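Local coordinates for RabGDI protein (Plasmodium falciparum 3D7, PDB 3P1W) that probably acts as a Rab GDP-dissociation inhibitor, keeping prenylated Rab GTPases in their GDP-bound state and escorting them between membranes and cytosol, at residues A60-T65 and N69-K74; R85-D90 and K375-A380; I327-I332 and K397-L402. All coordinates share one frame; numbering follows the deposited sequence.

Interaction 1 of 3, residues A60-T65 and N69-K74; sequences ASLNLT and NTFKPK
A strand-turn-helix unit of the GDI fold is closed here: the short strand 61-62 runs through Asn63 directly into helix 64-71, and Thr65 and Asn69 sit one turn apart on that helix. The backbone bond that joins the two segments is the ordinary i to i+4 link from Asn69 N to Thr65 O, 2.8 Å long with an angle of 157° at the hydrogen. On this turn the two side chains lie next to each other and point the same way, the methyl CG2 of Thr65 resting 3.6 Å from ND2 of Asn69. The rotation of Thr65 (chi1 -65°) carries CG2 into that position and leaves OG1 beside its own backbone N, where it hydrogen-bonds Asn84. Asn63, at the N-cap, uses OD1 to take the backbone N-H of Asn66 and so secures the first turn.

The second half of the contact is van der Waals packing and leads back to the strand. Leu62, buried, is paired through its backbone with Val89, and its CD2 methyl lies against Thr70 near the end of the helix. There it crosses the side chain of Thr70 at about a right angle, with CD2 3.9 Å from Thr70 OG1; that hydroxyl is hydrogen-bonded to Asn66 O, within the helix. Lys72, just beyond the helix, turns to strand 405-418, where NZ bonds Lys408 O. The same Leu62 methyl, CD2, also meets the Phe71 ring at its edge, close to the ring plane, 4.3 Å from CE2.

Interaction 2 of 3, residues R85-D90 and K375-A380; sequences RHWNVD and KGKYIA
The benzo ring of Trp87 meets Lys377 and Ile379, two residues of the other segment, and joins the loop leading into strand 89-90 to the start of strand 378-385, part of a mixed beta-sheet in this GDI fold. Only the six-membered half of the indole makes the closest approaches. Lys377 crosses it obliquely, its CB 4.1 Å from Trp87 CH2, whereas Ile379 comes up to the rim of the ring system, near its plane, with CG1 4.2 Å from CZ3 in the conformer described; a second is modelled. The two aliphatic groups thus meet neighbouring carbons of the benzo ring, and no hydrogen bond links the segments.

The torsions of both partners explain this choice of atoms. Trp87 holds CG beside its backbone N (chi1 -62°), and chi2 of 84° brings the benzo ring up against segment 375-380. NE1, on the pyrrole part, hydrogen-bonds Tyr81 O, which together with an edge-to-face contact with the Tyr81 ring limits rotation of the indole. In Lys377 the bond from CA to CB heads for the tryptophan, but the chain bends at chi2 (-62°) and carries the ammonium group away; the lysine therefore offers Trp87 its aliphatic base, while its charge pairs with Glu406 of strand 405-418 in a salt bridge. Ile379, buried, also packs on Ile330 and Ile332 of strand 320-333. On the tryptophan's own segment, Val89 places its methyl CG2 in the plane of the indole, at the ring edge.

Interaction 3 of 3, residues I327-I332 and K397-L402; sequences IRCICI and KPLELL
Cys331 SG is the point where strand 320-333 and the segment 397-402, on and just after helix 396-400, fit together most closely. Two leucine methyls converge on this one sulfur: Leu399 CD2 at 3.6 Å and Leu402 CD1 at 3.7 Å. With SG anti to its carbonyl carbon (chi1 -52°), Cys331 places the thiol sulfur against both methyls, which lie on one side of it, and Leu402 CD1 also lies 4.1 Å from Cys331 CB. Two residues earlier in the strand, on the same face, the packing is looser: Cys329 SG is 4.2 Å from Leu399 CD2 and makes no contact with Leu402. The contact is entirely apolar. Leu399 and Leu402 are three residues apart, about one helical turn, and the bond from Leu402 N to Leu399 O spans that interval.

Away from the strand the character changes, with Glu400 exposed and Lys397 and Leu401 partly so, while Leu401 still touches Ile363. The neighbouring strands complete the buried side, Leu399 packing on Val382 and Cys331 on Ile405. A short helix and the residues following it, laid on one face of a beta-sheet, make this helix-on-sheet packing, here on the large mixed sheet of the GDI fold.

Interaction 1 is a surface contact within one local unit and combines a helical backbone bond with packing of Leu62; interactions 2 and 3 are buried, bridge residues far apart in sequence and rely on apolar side-chain atoms, including the aliphatic base of a lysine in interaction 2, with no hydrogen bond across. The first two share the small antiparallel sheet, in which strands 61-62 and 89-90 are neighbours, and Leu64 packs on Trp87. Interactions 2 and 3 meet in the larger sheet, where Cys331 N and Ala380 O pair strands 320-333 and 378-385. Interactions 1 and 3 do not touch, whereas interaction 2 touches both.

Interaction 1 of 3, residues A60-T65 and N69-K74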
loop_
_atom_site.group_PDB
_atom_site.type_symbol
_atom_site.label_atom_id
_atom_site.label_comp_id
_atom_site.label_asym_id
_atom_site.label_seq_id
_atom_site.Cartn_x
_atom_site.Cartn_y
_atom_site.Cartn_z
ATOM N N ALA A 60 -1.260 12.490 -2.187
ATOM C CA ALA A 60 -2.177 13.341 -2.975
ATOM C C ALA A 60 -2.524 12.752 -4.334
ATOM O O ALA A 60 -1.735 12.008 -4.918
ATOM C CB ALA A 60 -1.583 14.717 -3.183
ATOM N N SER A 61 -3.703 13.137 -4.823
ATOM C CA SER A 61 -4.186 12.800 -6.146
ATOM C C SER A 61 -4.067 14.030 -7.063
ATOM O O SER A 61 -4.547 15.098 -6.698
ATOM C CB SER A 61 -5.660 12.411 -6.016
ATOM O OG SER A 61 -6.202 12.052 -7.260
ATOM N N LEU A 62 -3.439 13.890 -8.226
ATOM C CA LEU A 62 -3.201 15.031 -9.144
ATOM C C LEU A 62 -3.969 14.906 -10.468
ATOM O O LEU A 62 -4.045 13.831 -11.069
ATOM C CB LEU A 62 -1.707 15.164 -9.444
ATOM C CG LEU A 62 -0.723 15.592 -8.330
ATOM C CD1 LEU A 62 -0.867 14.727 -7.118
ATOM C CD2 LEU A 62 0.739 15.506 -8.840
ATOM N N ASN A 63 -4.530 16.015 -10.933
ATOM C CA ASN A 63 -5.045 16.073 -12.297
ATOM C C ASN A 63 -3.907 16.357 -13.271
ATOM O O ASN A 63 -2.748 16.365 -12.876
ATOM C CB ASN A 63 -6.193 17.088 -12.416
ATOM C CG ASN A 63 -5.779 18.528 -12.131
ATOM O OD1 ASN A 63 -4.598 18.872 -12.066
ATOM N ND2 ASN A 63 -6.787 19.389 -11.965
ATOM N N LEU A 64 -4.217 16.597 -14.541
ATOM C CA LEU A 64 -3.149 16.850 -15.510
ATOM C C LEU A 64 -2.366 18.094 -15.193
ATOM O O LEU A 64 -1.150 18.070 -15.196
ATOM C CB LEU A 64 -3.709 17.034 -16.918
ATOM C CG LEU A 64 -3.935 15.839 -17.783
ATOM C CD1 LEU A 64 -4.598 16.370 -19.061
ATOM C CD2 LEU A 64 -2.630 15.108 -18.033
ATOM N N THR A 65 -3.073 19.209 -14.979
ATOM C CA THR A 65 -2.420 20.475 -14.658
ATOM C C THR A 65 -1.438 20.301 -13.517
ATOM O O THR A 65 -0.301 20.758 -13.581
ATOM C CB THR A 65 -3.445 21.553 -14.312
ATOM O OG1 THR A 65 -4.220 21.821 -15.480
ATOM C CG2 THR A 65 -2.777 22.848 -13.827
ATOM N N ASN A 69 2.528 20.541 -13.518
ATOM C CA ASN A 69 3.121 21.620 -12.724
ATOM C C ASN A 69 4.153 21.074 -11.759
ATOM O O ASN A 69 5.176 21.731 -11.486
ATOM C CB ASN A 69 2.055 22.417 -11.947
ATOM C CG ASN A 69 1.305 23.426 -12.826
ATOM O OD1 ASN A 69 1.641 23.635 -13.995
ATOM N ND2 ASN A 69 0.271 24.049 -12.258
ATOM N N THR A 70 3.865 19.884 -11.229
ATOM C CA THR A 70 4.694 19.261 -10.199
ATOM C C THR A 70 5.966 18.655 -10.756
ATOM O O THR A 70 7.023 18.859 -10.199
ATOM C CB THR A 70 3.890 18.176 -9.415
ATOM O OG1 THR A 70 2.790 18.809 -8.740
ATOM C CG2 THR A 70 4.785 17.435 -8.414
ATOM N N PHE A 71 5.855 17.936 -11.865
ATOM C CA PHE A 71 6.962 17.179 -12.421
ATOM C C PHE A 71 7.578 17.773 -13.689
ATOM O O PHE A 71 8.735 17.514 -13.969
ATOM C CB PHE A 71 6.465 15.800 -12.805
ATOM C CG PHE A 71 6.142 14.895 -11.619
ATOM C CD1 PHE A 71 7.138 14.125 -11.032
ATOM C CD2 PHE A 71 4.861 14.809 -11.127
ATOM C CE1 PHE A 71 6.826 13.257 -9.946
ATOM C CE2 PHE A 71 4.545 13.965 -10.071
ATOM C CZ PHE A 71 5.526 13.197 -9.479
ATOM N N LYS A 72 6.775 18.492 -14.478
ATOM C CA LYS A 72 7.226 19.018 -15.784
ATOM C C LYS A 72 6.749 20.465 -15.965
ATOM O O LYS A 72 6.042 20.789 -16.908
ATOM C CB LYS A 72 6.725 18.142 -16.938
ATOM C CG LYS A 72 7.170 16.689 -16.932
ATOM C CD LYS A 72 6.555 15.915 -18.071
ATOM C CE LYS A 72 6.918 14.422 -18.071
ATOM N NZ LYS A 72 8.403 14.211 -18.078
ATOM N N PRO A 73 7.126 21.346 -15.038
ATOM C CA PRO A 73 6.641 22.700 -14.992
ATOM C C PRO A 73 7.044 23.567 -16.178
ATOM O O PRO A 73 6.447 24.610 -16.363
ATOM C CB PRO A 73 7.259 23.254 -13.700
ATOM C CG PRO A 73 8.467 22.486 -13.515
ATOM C CD PRO A 73 8.023 21.078 -13.901
ATOM N N LYS A 74 8.031 23.150 -16.962
ATOM C CA LYS A 74 8.435 23.940 -18.140
ATOM C C LYS A 74 7.667 23.577 -19.406
ATOM O O LYS A 74 7.800 24.264 -20.423
ATOM C CB LYS A 74 9.929 23.767 -18.392
ATOM C CG LYS A 74 10.817 24.451 -17.351
ATOM C CD LYS A 74 10.749 25.958 -17.426
ATOM C CE LYS A 74 11.617 26.532 -18.534
ATOM N NZ LYS A 74 11.148 27.893 -18.874
#

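Interaction 2 of 3, residues R85-D90 and K375-A380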
loop_
_atom_site.group_PDB
_atom_site.type_symbol
_atom_site.label_atom_id
_atom_site.label_comp_id
_atom_site.label_asym_id
_atom_site.label_seq_id
_atom_site.Cartn_x
_atom_site.Cartn_y
_atom_site.Cartn_z
ATOM N N ARG A 85 -10.608 16.658 -15.801
ATOM C CA ARG A 85 -11.566 15.825 -15.049
ATOM C C ARG A 85 -11.380 14.306 -15.246
ATOM O O ARG A 85 -11.834 13.517 -14.425
ATOM C CB ARG A 85 -13.018 16.232 -15.368
ATOM C CG ARG A 85 -13.471 15.898 -16.768
ATOM C CD ARG A 85 -14.681 16.736 -17.187
ATOM N NE ARG A 85 -14.993 16.488 -18.589
ATOM C CZ ARG A 85 -15.649 15.419 -19.041
ATOM N NH1 ARG A 85 -15.866 15.278 -20.345
ATOM N NH2 ARG A 85 -16.088 14.482 -18.200
ATOM N N HIS A 86 -10.713 13.903 -16.323
ATOM C CA HIS A 86 -10.478 12.483 -16.613
ATOM C C HIS A 86 -9.298 11.932 -15.831
ATOM O O HIS A 86 -9.120 10.721 -15.769
ATOM C CB HIS A 86 -10.178 12.282 -18.089
ATOM C CG HIS A 86 -11.241 12.820 -18.992
ATOM N ND1 HIS A 86 -12.494 12.255 -19.079
ATOM C CD2 HIS A 86 -11.238 13.875 -19.840
ATOM C CE1 HIS A 86 -13.221 12.941 -19.945
ATOM N NE2 HIS A 86 -12.484 13.932 -20.419
ATOM N N TRP A 87 -8.474 12.825 -15.287
ATOM C CA TRP A 87 -7.220 12.412 -14.648
ATOM C C TRP A 87 -7.250 12.561 -13.147
ATOM O O TRP A 87 -7.463 13.650 -12.618
ATOM C CB TRP A 87 -6.042 13.189 -15.235
ATOM C CG TRP A 87 -5.864 12.933 -16.686
ATOM C CD1 TRP A 87 -6.517 13.551 -17.708
ATOM C CD2 TRP A 87 -4.974 11.984 -17.294
ATOM N NE1 TRP A 87 -6.100 13.045 -18.911
ATOM C CE2 TRP A 87 -5.154 12.080 -18.689
ATOM C CE3 TRP A 87 -4.054 11.061 -16.796
ATOM C CZ2 TRP A 87 -4.440 11.294 -19.592
ATOM C CZ3 TRP A 87 -3.348 10.266 -17.700
ATOM C CH2 TRP A 87 -3.548 10.386 -19.071
ATOM N N ASN A 88 -7.003 11.448 -12.456
ATOM C CA ASN A 88 -6.864 11.447 -11.005
ATOM C C ASN A 88 -5.682 10.543 -10.643
ATOM O O ASN A 88 -5.869 9.370 -10.341
ATOM C CB ASN A 88 -8.142 10.946 -10.360
ATOM C CG ASN A 88 -9.323 11.886 -10.608
ATOM O OD1 ASN A 88 -9.416 12.948 -9.988
ATOM N ND2 ASN A 88 -10.227 11.486 -11.491
ATOM N N VAL A 89 -4.476 11.110 -10.699
ATOM C CA VAL A 89 -3.237 10.335 -10.586
ATOM C C VAL A 89 -2.709 10.365 -9.158
ATOM O O VAL A 89 -2.202 11.389 -8.684
ATOM C CB VAL A 89 -2.186 10.886 -11.569
ATOM C CG1 VAL A 89 -0.860 10.088 -11.469
ATOM C CG2 VAL A 89 -2.742 10.916 -13.026
ATOM N N ASP A 90 -2.868 9.244 -8.464
ATOM C CA ASP A 90 -2.362 9.094 -7.128
ATOM C C ASP A 90 -0.831 9.081 -7.174
ATOM O O ASP A 90 -0.236 8.375 -7.999
ATOM C CB ASP A 90 -2.849 7.772 -6.524
ATOM C CG ASP A 90 -4.322 7.785 -6.128
ATOM O OD1 ASP A 90 -4.908 8.837 -5.814
ATOM O OD2 ASP A 90 -4.910 6.695 -6.081
ATOM N N LYS A 375 -9.838 7.830 -21.413
ATOM C CA LYS A 375 -10.106 6.549 -22.047
ATOM C C LYS A 375 -9.063 6.350 -23.141
ATOM O O LYS A 375 -8.814 7.266 -23.944
ATOM C CB LYS A 375 -11.541 6.493 -22.629
ATOM C CG LYS A 375 -11.992 5.089 -23.027
ATOM C CD LYS A 375 -13.400 5.096 -23.636
ATOM N N GLY A 376 -8.464 5.164 -23.182
ATOM C CA GLY A 376 -7.454 4.841 -24.192
ATOM C C GLY A 376 -6.040 5.053 -23.669
ATOM O O GLY A 376 -5.067 4.685 -24.319
ATOM N N LYS A 377 -5.911 5.684 -22.513
ATOM C CA LYS A 377 -4.593 5.821 -21.882
ATOM C C LYS A 377 -4.554 5.017 -20.576
ATOM O O LYS A 377 -5.582 4.713 -19.966
ATOM C CB LYS A 377 -4.244 7.296 -21.628
ATOM C CG LYS A 377 -4.158 8.185 -22.878
ATOM C CD LYS A 377 -3.069 7.747 -23.870
ATOM C CE LYS A 377 -3.167 8.541 -25.176
ATOM N NZ LYS A 377 -2.396 7.945 -26.289
ATOM N N TYR A 378 -3.341 4.659 -20.165
ATOM C CA TYR A 378 -3.120 3.878 -18.966
ATOM C C TYR A 378 -1.992 4.520 -18.164
ATOM O O TYR A 378 -1.128 5.210 -18.729
ATOM C CB TYR A 378 -2.715 2.441 -19.312
ATOM C CG TYR A 378 -3.702 1.749 -20.217
ATOM C CD1 TYR A 378 -4.570 0.802 -19.718
ATOM C CD2 TYR A 378 -3.800 2.084 -21.559
ATOM C CE1 TYR A 378 -5.499 0.189 -20.526
ATOM C CE2 TYR A 378 -4.720 1.473 -22.385
ATOM C CZ TYR A 378 -5.567 0.524 -21.854
ATOM O OH TYR A 378 -6.495 -0.107 -22.643
ATOM N N ILE A 379 -1.991 4.240 -16.869
ATOM C CA ILE A 379 -0.928 4.661 -15.977
ATOM C C ILE A 379 -0.325 3.449 -15.262
ATOM O O ILE A 379 -1.042 2.724 -14.572
ATOM C CB ILE A 379 -1.460 5.661 -14.927
ATOM C CG1 ILE A 379 -1.717 7.008 -15.579
ATOM C CG2 ILE A 379 -0.453 5.885 -13.852
ATOM C CD1 ILE A 379 -0.452 7.713 -15.902
ATOM N N ALA A 380 0.983 3.237 -15.429
ATOM C CA ALA A 380 1.709 2.200 -14.699
ATOM C C ALA A 380 2.678 2.897 -13.752
ATOM O O ALA A 380 3.421 3.773 -14.172
ATOM C CB ALA A 380 2.486 1.269 -15.682
#

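Interaction 3 of 3, residues I327-I332 and K397-L402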
loop_
_atom_site.group_PDB
_atom_site.type_symbol
_atom_site.label_atom_id
_atom_site.label_comp_id
_atom_site.label_asym_id
_atom_site.label_seq_id
_atom_site.Cartn_x
_atom_site.Cartn_y
_atom_site.Cartn_z
ATOM N N ILE A 327 11.761 5.092 -4.812
ATOM C CA ILE A 327 11.545 5.706 -6.106
ATOM C C ILE A 327 10.222 5.203 -6.635
ATOM O O ILE A 327 9.890 4.007 -6.491
ATOM C CB ILE A 327 12.731 5.426 -7.091
ATOM C CG1 ILE A 327 12.465 6.086 -8.446
ATOM C CG2 ILE A 327 13.013 3.889 -7.213
ATOM C CD1 ILE A 327 13.740 6.131 -9.374
ATOM N N ARG A 328 9.419 6.135 -7.127
ATOM C CA ARG A 328 8.212 5.835 -7.868
ATOM C C ARG A 328 8.240 6.542 -9.196
ATOM O O ARG A 328 8.553 7.726 -9.278
ATOM C CB ARG A 328 6.927 6.242 -7.102
ATOM C CG ARG A 328 6.765 5.556 -5.779
ATOM C CD ARG A 328 5.415 5.767 -5.143
ATOM N NE ARG A 328 5.385 5.090 -3.848
ATOM C CZ ARG A 328 5.862 5.611 -2.702
ATOM N NH1 ARG A 328 6.346 6.844 -2.662
ATOM N NH2 ARG A 328 5.836 4.904 -1.590
ATOM N N CYS A 329 7.932 5.785 -10.246
ATOM C CA CYS A 329 7.914 6.294 -11.599
ATOM C C CYS A 329 6.535 6.054 -12.155
ATOM O O CYS A 329 6.144 4.913 -12.384
ATOM C CB CYS A 329 8.956 5.578 -12.475
ATOM S SG CYS A 329 9.067 6.378 -14.113
ATOM N N ILE A 330 5.797 7.145 -12.343
ATOM C CA ILE A 330 4.495 7.135 -12.982
ATOM C C ILE A 330 4.673 7.246 -14.491
ATOM O O ILE A 330 5.320 8.183 -14.975
ATOM C CB ILE A 330 3.626 8.298 -12.453
ATOM C CG1 ILE A 330 3.372 8.122 -10.944
ATOM C CG2 ILE A 330 2.308 8.410 -13.277
ATOM C CD1 ILE A 330 2.853 9.383 -10.202
ATOM N N CYS A 331 4.105 6.291 -15.239
ATOM C CA CYS A 331 4.291 6.207 -16.679
ATOM C C CYS A 331 2.936 6.216 -17.382
ATOM O O CYS A 331 2.061 5.409 -17.059
ATOM C CB CYS A 331 4.964 4.899 -17.062
ATOM S SG CYS A 331 6.481 4.539 -16.187
ATOM N N ILE A 332 2.766 7.137 -18.318
ATOM C CA ILE A 332 1.590 7.142 -19.165
ATOM C C ILE A 332 1.873 6.201 -20.318
ATOM O O ILE A 332 2.870 6.381 -21.035
ATOM C CB ILE A 332 1.278 8.544 -19.699
ATOM C CG1 ILE A 332 0.823 9.460 -18.553
ATOM C CG2 ILE A 332 0.162 8.490 -20.729
ATOM C CD1 ILE A 332 0.648 10.910 -18.946
ATOM N N LYS A 397 14.837 -2.467 -15.841
ATOM C CA LYS A 397 14.241 -3.734 -16.287
ATOM C C LYS A 397 12.726 -3.753 -16.061
ATOM O O LYS A 397 11.961 -4.118 -16.946
ATOM C CB LYS A 397 14.926 -4.947 -15.631
ATOM C CG LYS A 397 14.881 -6.206 -16.489
ATOM N N PRO A 398 12.257 -3.317 -14.873
ATOM C CA PRO A 398 10.816 -3.221 -14.729
ATOM C C PRO A 398 10.129 -2.337 -15.770
ATOM O O PRO A 398 9.047 -2.674 -16.264
ATOM C CB PRO A 398 10.642 -2.618 -13.324
ATOM C CG PRO A 398 11.869 -3.043 -12.588
ATOM C CD PRO A 398 12.965 -3.092 -13.611
ATOM N N LEU A 399 10.729 -1.187 -16.081
ATOM C CA LEU A 399 10.173 -0.288 -17.088
ATOM C C LEU A 399 10.096 -0.947 -18.460
ATOM O O LEU A 399 9.186 -0.644 -19.223
ATOM C CB LEU A 399 10.972 0.998 -17.191
ATOM C CG LEU A 399 10.870 1.977 -16.025
ATOM C CD1 LEU A 399 11.963 3.085 -16.142
ATOM C CD2 LEU A 399 9.476 2.568 -15.940
ATOM N N GLU A 400 11.041 -1.839 -18.756
ATOM C CA GLU A 400 11.015 -2.581 -20.034
ATOM C C GLU A 400 9.807 -3.487 -20.193
ATOM O O GLU A 400 9.505 -3.905 -21.312
ATOM C CB GLU A 400 12.295 -3.410 -20.230
ATOM C CG GLU A 400 13.517 -2.576 -20.408
ATOM C CD GLU A 400 14.807 -3.419 -20.529
ATOM O OE1 GLU A 400 14.744 -4.672 -20.548
ATOM O OE2 GLU A 400 15.886 -2.801 -20.559
ATOM N N LEU A 401 9.127 -3.811 -19.089
ATOM C CA LEU A 401 7.924 -4.612 -19.151
ATOM C C LEU A 401 6.718 -3.878 -19.726
ATOM O O LEU A 401 5.747 -4.522 -20.103
ATOM C CB LEU A 401 7.551 -5.145 -17.765
ATOM C CG LEU A 401 8.565 -6.036 -17.069
ATOM C CD1 LEU A 401 8.136 -6.238 -15.612
ATOM C CD2 LEU A 401 8.663 -7.384 -17.853
ATOM N N LEU A 402 6.769 -2.539 -19.792
ATOM C CA LEU A 402 5.538 -1.733 -19.951
ATOM C C LEU A 402 5.104 -1.423 -21.388
ATOM O O LEU A 402 4.036 -0.850 -21.598
ATOM C CB LEU A 402 5.711 -0.402 -19.216
ATOM C CG LEU A 402 6.075 -0.464 -17.727
ATOM C CD1 LEU A 402 6.161 0.963 -17.132
ATOM C CD2 LEU A 402 5.068 -1.360 -16.944
#